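Local coordinates for phosphate-binding protein (Unidentified prokaryotic organism, PDB 3W9V) that binds inorganic phosphate as a secreted, periplasmic-binding-protein-like member of the PstS family and associates with human PON1, at residues A[63-66]-A[67-70]; A[260-264]-A[265-269]; A[168-171]-A[172-175]; A[42-45]-A[46-49]. The protein carries 1 engineered substitution. All blocks are in the same frame, centred on the assembly; numbering follows the deposited sequence.

Contact 1: A[63-66]-A[67-70]; sequences KLTA and TELA
Thr67 follows Ala66 in the first turn of helix 66-75, and its CB lies 4.0 Å from Thr65 OG1, beside the capping hydroxyl. Thr65 is the N-cap residue, and Glu68 faces it in a capping box. The backbone N of Glu68 gives a hydrogen bond to Thr65 OG1 (3.0 Å), and Glu68 OE1 takes one from Thr65 N (2.8 Å, 167° at the hydrogen), on the anti side of the carboxylate and 27° out of its plane. Threonine suits the cap because its hydroxyl, held between the backbone N and the carbonyl carbon (chi1 68°), points into the turn; glutamate suits the third place on because its chain, extended beyond CG, reaches back to the threonine N-H. Glu68 OE1 also forms a salt bridge with Lys36 NZ. An exchange of Glu68 for alanine removes the carboxylate, and would probably leave Thr65 N without this acceptor and Lys36 without this salt bridge.

Leu69 N continues the helix by bonding to Thr65 O (2.9 Å). Its side chain turns to the apolar side, where CD2 meets Leu64 CD1 at 3.9 Å, the two leucines crossing at about a right angle. Ala70, a residue that suits a helix well, bonds through its N to Ala66 O at 2.9 Å.

Around this cap, Leu64 packs on Leu40 of helix 32-41, which Glu68 also touches, while Leu64 and Leu69 both rest on Leu83 of strand 83-92.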
ATOM      1  N   LYS A  63      -2.456   7.809  -1.586  1.00  6.12           N
ATOM      2  CA  LYS A  63      -3.397   8.729  -0.963  1.00  6.47           C
ATOM      3  C   LYS A  63      -4.096   9.610  -1.987  1.00  6.79           C
ATOM      4  O   LYS A  63      -3.530   9.983  -3.021  1.00  7.16           O
ATOM      5  CB  LYS A  63      -2.705   9.606   0.075  1.00  8.29           C
ATOM      6  CG  LYS A  63      -2.467   8.886   1.376  1.00 11.62           C
ATOM      7  CD  LYS A  63      -2.018   9.821   2.473  1.00 10.63           C
ATOM      8  CE  LYS A  63      -3.090  10.812   2.861  1.00 10.96           C
ATOM      9  NZ  LYS A  63      -2.803  11.432   4.185  1.00 10.56           N
ATOM     10  N   LEU A  64      -5.341   9.957  -1.695  1.00  6.90           N
ATOM     11  CA  LEU A  64      -6.039  10.938  -2.507  1.00  7.40           C
ATOM     12  C   LEU A  64      -5.330  12.285  -2.397  1.00  7.37           C
ATOM     13  O   LEU A  64      -4.970  12.716  -1.300  1.00  8.27           O
ATOM     14  CB  LEU A  64      -7.492  11.056  -2.050  1.00  7.49           C
ATOM     15  CG  LEU A  64      -8.346   9.840  -2.422  1.00  7.00           C
ATOM     16  CD1 LEU A  64      -9.597   9.771  -1.562  1.00  8.94           C
ATOM     17  CD2 LEU A  64      -8.714   9.895  -3.896  1.00  7.85           C
ATOM     18  N   THR A  65      -5.119  12.941  -3.533  1.00  7.48           N
ATOM     19  CA  THR A  65      -4.445  14.233  -3.549  1.00  7.73           C
ATOM     20  C   THR A  65      -5.416  15.366  -3.250  1.00  8.12           C
ATOM     21  O   THR A  65      -6.633  15.182  -3.286  1.00  8.42           O
ATOM     22  CB  THR A  65      -3.820  14.517  -4.913  1.00  8.31           C
ATOM     23  OG1 THR A  65      -4.863  14.706  -5.875  1.00  8.99           O
ATOM     24  CG2 THR A  65      -2.918  13.364  -5.350  1.00  9.73           C
ATOM     25  N   ALA A  66      -4.870  16.547  -2.984  1.00  9.05           N
ATOM     26  CA  ALA A  66      -5.696  17.722  -2.744  1.00  9.56           C
ATOM     27  C   ALA A  66      -6.630  17.995  -3.921  1.00  9.65           C
ATOM     28  O   ALA A  66      -7.805  18.301  -3.723  1.00  9.98           O
ATOM     29  CB  ALA A  66      -4.827  18.938  -2.464  1.00 10.17           C
ATOM     30  N   THR A  67      -6.108  17.891  -5.139  1.00 10.29           N
ATOM     31  CA  THR A  67      -6.914  18.120  -6.332  1.00 10.28           C
ATOM     32  C   THR A  67      -8.012  17.066  -6.468  1.00  8.39           C
ATOM     33  O   THR A  67      -9.159  17.389  -6.773  1.00  9.77           O
ATOM     34  CB  THR A  67      -6.040  18.157  -7.606  1.00 11.80           C
ATOM     35  OG1 THR A  67      -5.117  19.252  -7.514  1.00 13.64           O
ATOM     36  CG2 THR A  67      -6.897  18.345  -8.848  1.00 13.95           C
ATOM     37  N   GLU A  68      -7.668  15.802  -6.234  1.00  8.07           N
ATOM     38  CA  GLU A  68      -8.663  14.732  -6.308  1.00  7.85           C
ATOM     39  C   GLU A  68      -9.806  14.965  -5.328  1.00  8.33           C
ATOM     40  O   GLU A  68     -10.981  14.847  -5.682  1.00  7.93           O
ATOM     41  CB  GLU A  68      -8.010  13.365  -6.065  1.00  7.90           C
ATOM     42  CG  GLU A  68      -7.198  12.876  -7.256  1.00  8.25           C
ATOM     43  CD  GLU A  68      -6.300  11.684  -6.949  1.00  8.98           C
ATOM     44  OE1 GLU A  68      -5.962  11.450  -5.769  1.00  8.17           O
ATOM     45  OE2 GLU A  68      -5.915  10.972  -7.908  1.00 11.67           O
ATOM     46  N   LEU A  69      -9.452  15.304  -4.095  1.00  8.37           N
ATOM     47  CA  LEU A  69     -10.449  15.547  -3.059  1.00  8.58           C
ATOM     48  C   LEU A  69     -11.326  16.761  -3.379  1.00  8.45           C
ATOM     49  O   LEU A  69     -12.547  16.702  -3.240  1.00  9.04           O
ATOM     50  CB  LEU A  69      -9.767  15.714  -1.699  1.00  9.22           C
ATOM     51  CG  LEU A  69      -9.145  14.431  -1.139  1.00  9.11           C
ATOM     52  CD1 LEU A  69      -8.195  14.735   0.006  1.00 12.30           C
ATOM     53  CD2 LEU A  69     -10.229  13.468  -0.685  1.00 10.37           C
ATOM     54  N   ALA A  70     -10.704  17.854  -3.817  1.00  9.28           N
ATOM     55  CA  ALA A  70     -11.448  19.079  -4.104  1.00  9.08           C
ATOM     56  C   ALA A  70     -12.392  18.892  -5.287  1.00  9.63           C
ATOM     57  O   ALA A  70     -13.524  19.368  -5.274  1.00 10.21           O
ATOM     58  CB  ALA A  70     -10.496  20.241  -4.355  1.00 11.85           C
TER

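Contact 2: A[260-264]-A[265-269]; sequences PLPAA and ADRGN
Arg267 grips the carbonyl oxygen of Pro262 side-on with two nitrogens. NE and NH2 each lie 2.9 Å from Pro262 O, and the oxygen sits at the guanidinium edge, 6° out of its plane. The NH2 bond runs nearly along the C=O axis, whereas NE approaches from above the carbonyl plane. Arginine suits the place because a chain extended from CG to NE carries a flat, two-pronged donor back over the turn. Shortening Arg267 to an alanine would probably leave Pro262 O without both of these donors and uncover the side of Leu261 that the guanidinium now touches.

The backbone bonds are of the i to i+3 kind. Asp266 N reaches Ala263 O at 2.9 Å, and Arg267 N reaches Ala264 O at 3.2 Å, both donors standing above the carbonyl planes. They wind the chain through a short 3-10 turn at Ala264 and Ala265, and a type I beta turn from Asp266 to Asn269 follows directly, closed by Asn269 N on Asp266 O.

Two apolar groups lie against the same guanidinium. Ala264 CB lies over one face of it, nearer its margin than its middle. Leu261 CB comes within 3.7 Å of Arg267 NH2. Beyond the loop, Leu261 and Pro262 pack on Trp346 of helix 344-354, and Arg267 touches Ala349 there.

One water is shared: it accepts from Ala264 N at 2.9 Å and, weakly, from Arg267 NH2.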
ATOM      1  N   PRO A 260      -0.539   7.313  15.688  1.00  9.32           N
ATOM      2  CA  PRO A 260      -1.631   8.078  16.304  1.00  8.61           C
ATOM      3  C   PRO A 260      -2.921   8.041  15.488  1.00  8.43           C
ATOM      4  O   PRO A 260      -2.878   7.973  14.258  1.00  9.28           O
ATOM      5  CB  PRO A 260      -1.079   9.508  16.347  1.00 13.65           C
ATOM      6  CG  PRO A 260       0.406   9.340  16.332  1.00 15.67           C
ATOM      7  CD  PRO A 260       0.658   8.144  15.456  1.00 10.95           C
ATOM      8  N   LEU A 261      -4.058   8.113  16.172  1.00  8.26           N
ATOM      9  CA  LEU A 261      -5.355   8.184  15.507  1.00  8.55           C
ATOM     10  C   LEU A 261      -5.501   9.487  14.728  1.00  7.83           C
ATOM     11  O   LEU A 261      -4.843  10.478  15.044  1.00  8.18           O
ATOM     12  CB  LEU A 261      -6.481   8.077  16.534  1.00  9.36           C
ATOM     13  CG  LEU A 261      -6.604   6.725  17.229  1.00 10.03           C
ATOM     14  CD1 LEU A 261      -7.697   6.760  18.281  1.00 12.50           C
ATOM     15  CD2 LEU A 261      -6.881   5.625  16.209  1.00  9.68           C
ATOM     16  N   PRO A 262      -6.374   9.496  13.709  1.00  7.55           N
ATOM     17  CA  PRO A 262      -6.618  10.751  12.992  1.00  8.03           C
ATOM     18  C   PRO A 262      -7.204  11.796  13.940  1.00  7.50           C
ATOM     19  O   PRO A 262      -8.028  11.464  14.790  1.00  8.63           O
ATOM     20  CB  PRO A 262      -7.660  10.358  11.941  1.00  9.52           C
ATOM     21  CG  PRO A 262      -7.550   8.870  11.812  1.00  9.82           C
ATOM     22  CD  PRO A 262      -7.198   8.394  13.188  1.00  8.92           C
ATOM     23  N   ALA A 263      -6.772  13.041  13.805  1.00  8.30           N
ATOM     24  CA  ALA A 263      -7.239  14.101  14.695  1.00  7.70           C
ATOM     25  C   ALA A 263      -8.760  14.199  14.718  1.00  8.41           C
ATOM     26  O   ALA A 263      -9.386  14.451  13.691  1.00  7.74           O
ATOM     27  CB  ALA A 263      -6.632  15.429  14.294  1.00  9.19           C
ATOM     28  N   ALA A 264      -9.339  14.003  15.901  1.00  8.32           N
ATOM     29  CA  ALA A 264     -10.790  13.932  16.059  1.00  9.18           C
ATOM     30  C   ALA A 264     -11.549  15.074  15.388  1.00  7.96           C
ATOM     31  O   ALA A 264     -12.526  14.842  14.685  1.00  8.98           O
ATOM     32  CB  ALA A 264     -11.161  13.846  17.537  1.00 11.01           C
ATOM     33  N   ALA A 265     -11.098  16.306  15.596  1.00  8.67           N
ATOM     34  CA  ALA A 265     -11.831  17.459  15.082  1.00  9.13           C
ATOM     35  C   ALA A 265     -11.856  17.513  13.552  1.00  8.07           C
ATOM     36  O   ALA A 265     -12.722  18.154  12.963  1.00  9.88           O
ATOM     37  CB  ALA A 265     -11.262  18.751  15.655  1.00 10.72           C
ATOM     38  N   ASP A 266     -10.905  16.833  12.918  1.00  7.97           N
ATOM     39  CA  ASP A 266     -10.787  16.861  11.464  1.00  7.66           C
ATOM     40  C   ASP A 266     -11.206  15.546  10.806  1.00  7.71           C
ATOM     41  O   ASP A 266     -10.881  15.308   9.647  1.00  7.95           O
ATOM     42  CB  ASP A 266      -9.349  17.206  11.043  1.00  9.61           C
ATOM     43  CG  ASP A 266      -9.028  18.688  11.182  1.00 10.06           C
ATOM     44  OD1 ASP A 266      -9.968  19.499  11.282  1.00 12.92           O
ATOM     45  OD2 ASP A 266      -7.828  19.039  11.163  1.00 12.10           O
ATOM     46  N   ARG A 267     -11.945  14.695  11.510  1.00  7.78           N
ATOM     47  CA  ARG A 267     -12.297  13.394  10.938  1.00  7.33           C
ATOM     48  C   ARG A 267     -13.267  13.466   9.751  1.00  7.25           C
ATOM     49  O   ARG A 267     -13.464  12.470   9.054  1.00  7.46           O
ATOM     50  CB  ARG A 267     -12.748  12.403  12.020  1.00  7.95           C
ATOM     51  CG  ARG A 267     -11.562  11.836  12.780  1.00  7.76           C
ATOM     52  CD  ARG A 267     -11.939  10.861  13.886  1.00  8.47           C
ATOM     53  NE  ARG A 267     -10.797  10.671  14.773  1.00  8.73           N
ATOM     54  CZ  ARG A 267     -10.786   9.914  15.865  1.00  7.91           C
ATOM     55  NH1 ARG A 267     -11.855   9.200  16.195  1.00  9.42           N
ATOM     56  NH2 ARG A 267      -9.691   9.854  16.615  1.00  9.60           N
ATOM     57  N   GLY A 268     -13.851  14.637   9.501  1.00  7.90           N
ATOM     58  CA  GLY A 268     -14.613  14.860   8.285  1.00  8.88           C
ATOM     59  C   GLY A 268     -13.749  15.104   7.060  1.00  7.60           C
ATOM     60  O   GLY A 268     -14.265  15.214   5.948  1.00  9.48           O
ATOM     61  N   ASN A 269     -12.438  15.187   7.264  1.00  7.58           N
ATOM     62  CA  ASN A 269     -11.474  15.376   6.178  1.00  8.07           C
ATOM     63  C   ASN A 269     -10.813  14.043   5.856  1.00  7.18           C
ATOM     64  O   ASN A 269     -10.042  13.534   6.663  1.00  7.89           O
ATOM     65  CB  ASN A 269     -10.420  16.406   6.604  1.00  8.94           C
ATOM     66  CG  ASN A 269      -9.327  16.621   5.556  1.00  9.39           C
ATOM     67  OD1 ASN A 269      -9.323  16.008   4.490  1.00 10.38           O
ATOM     68  ND2 ASN A 269      -8.390  17.509   5.868  1.00 16.11           N
TER
HETATM   69  O   HOH W   1      -7.973  12.328  17.896  1.00 12.48           O

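Contact 3: A[168-171]-A[172-175]; sequences TTTF and ANSY
Thr170 and Asn173 meet across a short 3-10 turn that follows directly on an ST turn, in the loop between helix 145-157 and strand 186-188. Asn173 N bonds to Thr170 O at 2.9 Å, and the side chains, crossing obliquely, add a second link from Asn173 ND2 to Thr170 OG1; that bond is short but bent, 125° at the hydrogen, and therefore weak. Asparagine suits the site because its amide can fold back beside its own backbone N-H and meet the same residue twice. One residue on, Ser174 N bonds to Phe171 O at 3.0 Å.

The next shell fixes Thr170. Thr168 OG1 accepts from Thr170 N (3.0 Å, 170° at the hydrogen), the bond that defines the ST turn. The same rotamer (chi1 178°) sets the methyl CG2 of Thr168 between the backbone N and the carbonyl carbon, and there it packs on Ser174 CB at 3.6 Å; threonine thus serves both a polar and an apolar neighbour.

Farther out, Ser174 OG is bonded to Ala166 O, and Tyr175 OH to Gly163 N. Phe171, a large apolar residue fit for a buried position, packs on Thr147 and Thr151 of helix 145-157 and on Phe116 of helix 109-117. A water bridges the turn's exit, donating to Phe171 O at 2.8 Å and accepting from Tyr175 N at 2.9 Å.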
ATOM      1  N   THR A 168       6.141   9.696  -5.139  1.00  6.24           N
ATOM      2  CA  THR A 168       5.384   9.620  -6.379  1.00  6.62           C
ATOM      3  C   THR A 168       4.786   8.237  -6.557  1.00  6.63           C
ATOM      4  O   THR A 168       5.223   7.278  -5.927  1.00  6.84           O
ATOM      5  CB  THR A 168       6.279   9.971  -7.597  1.00  7.33           C
ATOM      6  OG1 THR A 168       5.531   9.836  -8.810  1.00  8.24           O
ATOM      7  CG2 THR A 168       7.491   9.070  -7.655  1.00  9.33           C
ATOM      8  N   THR A 169       3.773   8.148  -7.410  1.00  6.44           N
ATOM      9  CA  THR A 169       3.222   6.859  -7.810  1.00  6.82           C
ATOM     10  C   THR A 169       3.901   6.299  -9.056  1.00  6.46           C
ATOM     11  O   THR A 169       3.626   5.160  -9.446  1.00  6.48           O
ATOM     12  CB  THR A 169       1.714   6.936  -8.095  1.00  6.82           C
ATOM     13  OG1 THR A 169       1.484   7.853  -9.170  1.00  9.06           O
ATOM     14  CG2 THR A 169       0.945   7.381  -6.861  1.00  8.63           C
ATOM     15  N   THR A 170       4.762   7.100  -9.688  1.00  6.53           N
ATOM     16  CA  THR A 170       5.468   6.670 -10.890  1.00  7.11           C
ATOM     17  C   THR A 170       6.967   6.629 -10.614  1.00  6.40           C
ATOM     18  O   THR A 170       7.628   7.667 -10.553  1.00  7.29           O
ATOM     19  CB  THR A 170       5.148   7.592 -12.071  1.00  7.73           C
ATOM     20  OG1 THR A 170       5.305   8.959 -11.674  1.00 19.30           O
ATOM     21  CG2 THR A 170       3.726   7.391 -12.462  1.00  8.05           C
ATOM     22  N   PHE A 171       7.506   5.429 -10.442  1.00  6.74           N
ATOM     23  CA  PHE A 171       8.894   5.280 -10.018  1.00  6.73           C
ATOM     24  C   PHE A 171       9.874   5.995 -10.938  1.00  6.22           C
ATOM     25  O   PHE A 171      10.859   6.582 -10.478  1.00  6.46           O
ATOM     26  CB  PHE A 171       9.300   3.809  -9.863  1.00  7.05           C
ATOM     27  CG  PHE A 171      10.673   3.653  -9.276  1.00  6.85           C
ATOM     28  CD1 PHE A 171      10.875   3.824  -7.914  1.00  8.76           C
ATOM     29  CD2 PHE A 171      11.770   3.404 -10.087  1.00  7.99           C
ATOM     30  CE1 PHE A 171      12.149   3.726  -7.365  1.00  9.31           C
ATOM     31  CE2 PHE A 171      13.043   3.300  -9.545  1.00  8.37           C
ATOM     32  CZ  PHE A 171      13.233   3.459  -8.183  1.00 10.05           C
ATOM     33  N   ALA A 172       9.591   5.964 -12.238  1.00  6.36           N
ATOM     34  CA  ALA A 172      10.464   6.603 -13.222  1.00  6.83           C
ATOM     35  C   ALA A 172      10.599   8.114 -13.019  1.00  6.18           C
ATOM     36  O   ALA A 172      11.515   8.726 -13.562  1.00  7.88           O
ATOM     37  CB  ALA A 172       9.981   6.313 -14.624  1.00  7.61           C
ATOM     38  N   ASN A 173       9.681   8.713 -12.267  1.00  6.62           N
ATOM     39  CA  ASN A 173       9.708  10.141 -11.960  1.00  7.08           C
ATOM     40  C   ASN A 173      10.276  10.463 -10.584  1.00  6.78           C
ATOM     41  O   ASN A 173      10.310  11.630 -10.206  1.00  8.65           O
ATOM     42  CB  ASN A 173       8.294  10.732 -12.013  1.00  8.53           C
ATOM     43  CG  ASN A 173       7.692  10.720 -13.400  1.00  7.39           C
ATOM     44  OD1 ASN A 173       8.392  10.773 -14.412  1.00  9.26           O
ATOM     45  ND2 ASN A 173       6.367  10.679 -13.451  1.00 11.67           N
ATOM     46  N   SER A 174      10.699   9.460  -9.822  1.00  5.94           N
ATOM     47  CA  SER A 174      11.105   9.712  -8.445  1.00  5.74           C
ATOM     48  C   SER A 174      12.475  10.371  -8.284  1.00  6.26           C
ATOM     49  O   SER A 174      12.582  11.447  -7.694  1.00  6.59           O
ATOM     50  CB  SER A 174      11.041   8.433  -7.609  1.00  6.63           C
ATOM     51  OG  SER A 174      11.381   8.719  -6.257  1.00  6.26           O
ATOM     52  N   TYR A 175      13.525   9.714  -8.753  1.00  5.99           N
ATOM     53  CA  TYR A 175      14.878  10.224  -8.523  1.00  6.25           C
ATOM     54  C   TYR A 175      15.112  11.490  -9.333  1.00  6.79           C
ATOM     55  O   TYR A 175      14.788  11.545 -10.525  1.00  7.37           O
ATOM     56  CB  TYR A 175      15.898   9.173  -8.913  1.00  7.44           C
ATOM     57  CG  TYR A 175      17.307   9.397  -8.409  1.00  7.22           C
ATOM     58  CD1 TYR A 175      17.573   9.549  -7.048  1.00  7.50           C
ATOM     59  CD2 TYR A 175      18.384   9.383  -9.287  1.00  8.47           C
ATOM     60  CE1 TYR A 175      18.876   9.717  -6.584  1.00  7.39           C
ATOM     61  CE2 TYR A 175      19.686   9.554  -8.835  1.00  8.56           C
ATOM     62  CZ  TYR A 175      19.924   9.714  -7.483  1.00  7.94           C
ATOM     63  OH  TYR A 175      21.211   9.870  -7.022  1.00  8.82           O
TER
HETATM   64  O   HOH W   2      13.562   7.115  -9.952  1.00 11.06           O

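Contact 4: A[42-45]-A[46-49]; sequences NKYN and QFGT
Phe47 sets its CB squarely over the ring of Tyr44, 4.0 Å from the centroid and only 7° off the normal, a CH-pi contact. CB also lies 3.4 Å from Tyr44 O. Next along the side chain, CG is turned anti to the carbonyl carbon (chi1 -68°), which places the ring beside the tyrosine, where its edge faces across: CD2 approaches Tyr44 CE1 at 4.0 Å. The result is a T-shaped pair, the edge of Phe47 toward the face of Tyr44, with the planes at 79°. The Phe47 side chain also packs on Ala38 of helix 32-41, on Val30 and on Ile28 of strand 28-29, which Tyr44 touches too. Large apolar rings suit this buried side because they fill it and can pack edge to face.

The backbone holds the pair in place. Tyr44 O accepts from both Phe47 N (2.7 Å) and Gly48 N (3.0 Å), the first from above the carbonyl plane and the second within it, while Gln46 N bonds to Lys43 O. Gly48 is almost fully extended, a backbone shape that glycine adopts easily.

On the outer side, Asn45 and Gln46 lie side by side with their amide planes steeply inclined to each other; Gln46, bent at chi2, gives a bond from NE2 to Asn45 OD1 at 2.9 Å. This short 3-10 turn comes just after the Schellman motif at Asn42 that ends helix 32-41.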
ATOM      1  N   ASN A  42     -16.285   7.659 -11.473  1.00  7.84           N
ATOM      2  CA  ASN A  42     -17.190   6.555 -11.808  1.00  8.12           C
ATOM      3  C   ASN A  42     -16.900   6.000 -13.195  1.00  6.99           C
ATOM      4  O   ASN A  42     -17.761   6.001 -14.085  1.00  8.75           O
ATOM      5  CB  ASN A  42     -18.660   6.936 -11.657  1.00  9.25           C
ATOM      6  CG  ASN A  42     -19.574   5.737 -11.799  1.00  8.29           C
ATOM      7  OD1 ASN A  42     -19.141   4.601 -11.602  1.00  9.33           O
ATOM      8  ND2 ASN A  42     -20.830   5.975 -12.166  1.00 10.24           N
ATOM      9  N   LYS A  43     -15.672   5.527 -13.370  0.50  8.15           N
ATOM     10  CA  LYS A  43     -15.218   5.000 -14.649  0.50  8.26           C
ATOM     11  C   LYS A  43     -14.862   3.525 -14.529  0.50  7.87           C
ATOM     12  O   LYS A  43     -13.716   3.164 -14.249  0.50  7.39           O
ATOM     13  CB  LYS A  43     -14.023   5.803 -15.173  0.50  9.71           C
ATOM     14  CG  LYS A  43     -14.401   7.115 -15.854  0.50 10.15           C
ATOM     15  CD  LYS A  43     -13.169   7.822 -16.398  0.50 10.75           C
ATOM     16  CE  LYS A  43     -13.546   9.008 -17.272  0.50 14.83           C
ATOM     17  NZ  LYS A  43     -14.346  10.024 -16.537  0.50 21.76           N
ATOM     18  N   TYR A  44     -15.860   2.677 -14.747  1.00  7.49           N
ATOM     19  CA  TYR A  44     -15.651   1.242 -14.703  1.00  7.52           C
ATOM     20  C   TYR A  44     -14.687   0.789 -15.803  1.00  6.05           C
ATOM     21  O   TYR A  44     -14.107  -0.281 -15.711  1.00  6.86           O
ATOM     22  CB  TYR A  44     -16.986   0.490 -14.794  1.00  7.88           C
ATOM     23  CG  TYR A  44     -16.870  -0.985 -14.453  1.00  7.17           C
ATOM     24  CD1 TYR A  44     -17.021  -1.430 -13.147  1.00  8.84           C
ATOM     25  CD2 TYR A  44     -16.584  -1.922 -15.433  1.00  7.67           C
ATOM     26  CE1 TYR A  44     -16.899  -2.769 -12.827  1.00  9.20           C
ATOM     27  CE2 TYR A  44     -16.459  -3.261 -15.127  1.00  8.65           C
ATOM     28  CZ  TYR A  44     -16.619  -3.684 -13.823  1.00  7.86           C
ATOM     29  OH  TYR A  44     -16.495  -5.022 -13.534  1.00  9.08           O
ATOM     30  N   ASN A  45     -14.505   1.612 -16.836  1.00  6.81           N
ATOM     31  CA  ASN A  45     -13.582   1.251 -17.912  1.00  6.61           C
ATOM     32  C   ASN A  45     -12.146   1.028 -17.433  1.00  6.10           C
ATOM     33  O   ASN A  45     -11.377   0.359 -18.118  1.00  7.59           O
ATOM     34  CB  ASN A  45     -13.631   2.243 -19.084  1.00  6.77           C
ATOM     35  CG  ASN A  45     -12.898   3.545 -18.800  1.00  6.69           C
ATOM     36  OD1 ASN A  45     -12.741   3.968 -17.650  1.00  8.08           O
ATOM     37  ND2 ASN A  45     -12.451   4.195 -19.862  1.00  8.32           N
ATOM     38  N   GLN A  46     -11.803   1.538 -16.246  1.00  6.43           N
ATOM     39  CA  GLN A  46     -10.490   1.274 -15.652  1.00  6.78           C
ATOM     40  C   GLN A  46     -10.393  -0.139 -15.079  1.00  7.53           C
ATOM     41  O   GLN A  46      -9.292  -0.610 -14.767  1.00  8.19           O
ATOM     42  CB  GLN A  46     -10.186   2.292 -14.554  1.00  8.01           C
ATOM     43  CG  GLN A  46     -10.249   3.736 -15.027  1.00 10.73           C
ATOM     44  CD  GLN A  46      -9.299   4.006 -16.178  1.00 10.89           C
ATOM     45  OE1 GLN A  46      -8.081   3.854 -16.042  1.00 15.91           O
ATOM     46  NE2 GLN A  46      -9.848   4.396 -17.320  1.00 10.35           N
ATOM     47  N   PHE A  47     -11.548  -0.790 -14.925  1.00  7.07           N
ATOM     48  CA  PHE A  47     -11.638  -2.156 -14.399  1.00  7.64           C
ATOM     49  C   PHE A  47     -11.894  -3.182 -15.507  1.00  8.10           C
ATOM     50  O   PHE A  47     -11.428  -4.316 -15.430  1.00 12.10           O
ATOM     51  CB  PHE A  47     -12.769  -2.280 -13.366  1.00  7.48           C
ATOM     52  CG  PHE A  47     -12.534  -1.539 -12.073  1.00  6.90           C
ATOM     53  CD1 PHE A  47     -11.290  -1.026 -11.734  1.00  7.88           C
ATOM     54  CD2 PHE A  47     -13.583  -1.377 -11.179  1.00  9.34           C
ATOM     55  CE1 PHE A  47     -11.109  -0.349 -10.523  1.00  9.16           C
ATOM     56  CE2 PHE A  47     -13.404  -0.705  -9.975  1.00  9.13           C
ATOM     57  CZ  PHE A  47     -12.171  -0.192  -9.651  1.00  9.17           C
ATOM     58  N   GLY A  48     -12.657  -2.801 -16.525  1.00  8.40           N
ATOM     59  CA  GLY A  48     -13.018  -3.729 -17.579  1.00  9.56           C
ATOM     60  C   GLY A  48     -13.856  -3.049 -18.638  1.00  8.70           C
ATOM     61  O   GLY A  48     -14.142  -1.857 -18.548  1.00  9.93           O
ATOM     62  N   THR A  49     -14.283  -3.817 -19.633  1.00  9.32           N
ATOM     63  CA  THR A  49     -14.986  -3.230 -20.762  1.00  9.10           C
ATOM     64  C   THR A  49     -16.490  -3.040 -20.546  1.00  9.79           C
ATOM     65  O   THR A  49     -17.122  -2.315 -21.308  1.00  9.57           O
ATOM     66  CB  THR A  49     -14.749  -4.039 -22.046  1.00 10.76           C
ATOM     67  OG1 THR A  49     -15.192  -5.384 -21.842  1.00 11.57           O
ATOM     68  CG2 THR A  49     -13.269  -4.047 -22.406  1.00 12.92           C
TER

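All four contacts are local, each between adjoining segments, and they run in series along the chain with none nested or crossing. Contact 4 comes first, turning the chain after helix 32-41 on its way to strand 57-60. Contact 1 follows that strand and starts helix 66-75; helix 32-41 borders both, although their centres are about 20 Å apart. Contact 3 shapes the loop from helix 145-157 to strand 186-188. Contact 2, between helix 253-257 and strand 277-278, returns toward contact 1, their nearest atoms about 5 Å apart: Lys63 of contact 1 forms a salt bridge with Asp271, just beyond residues 260-269.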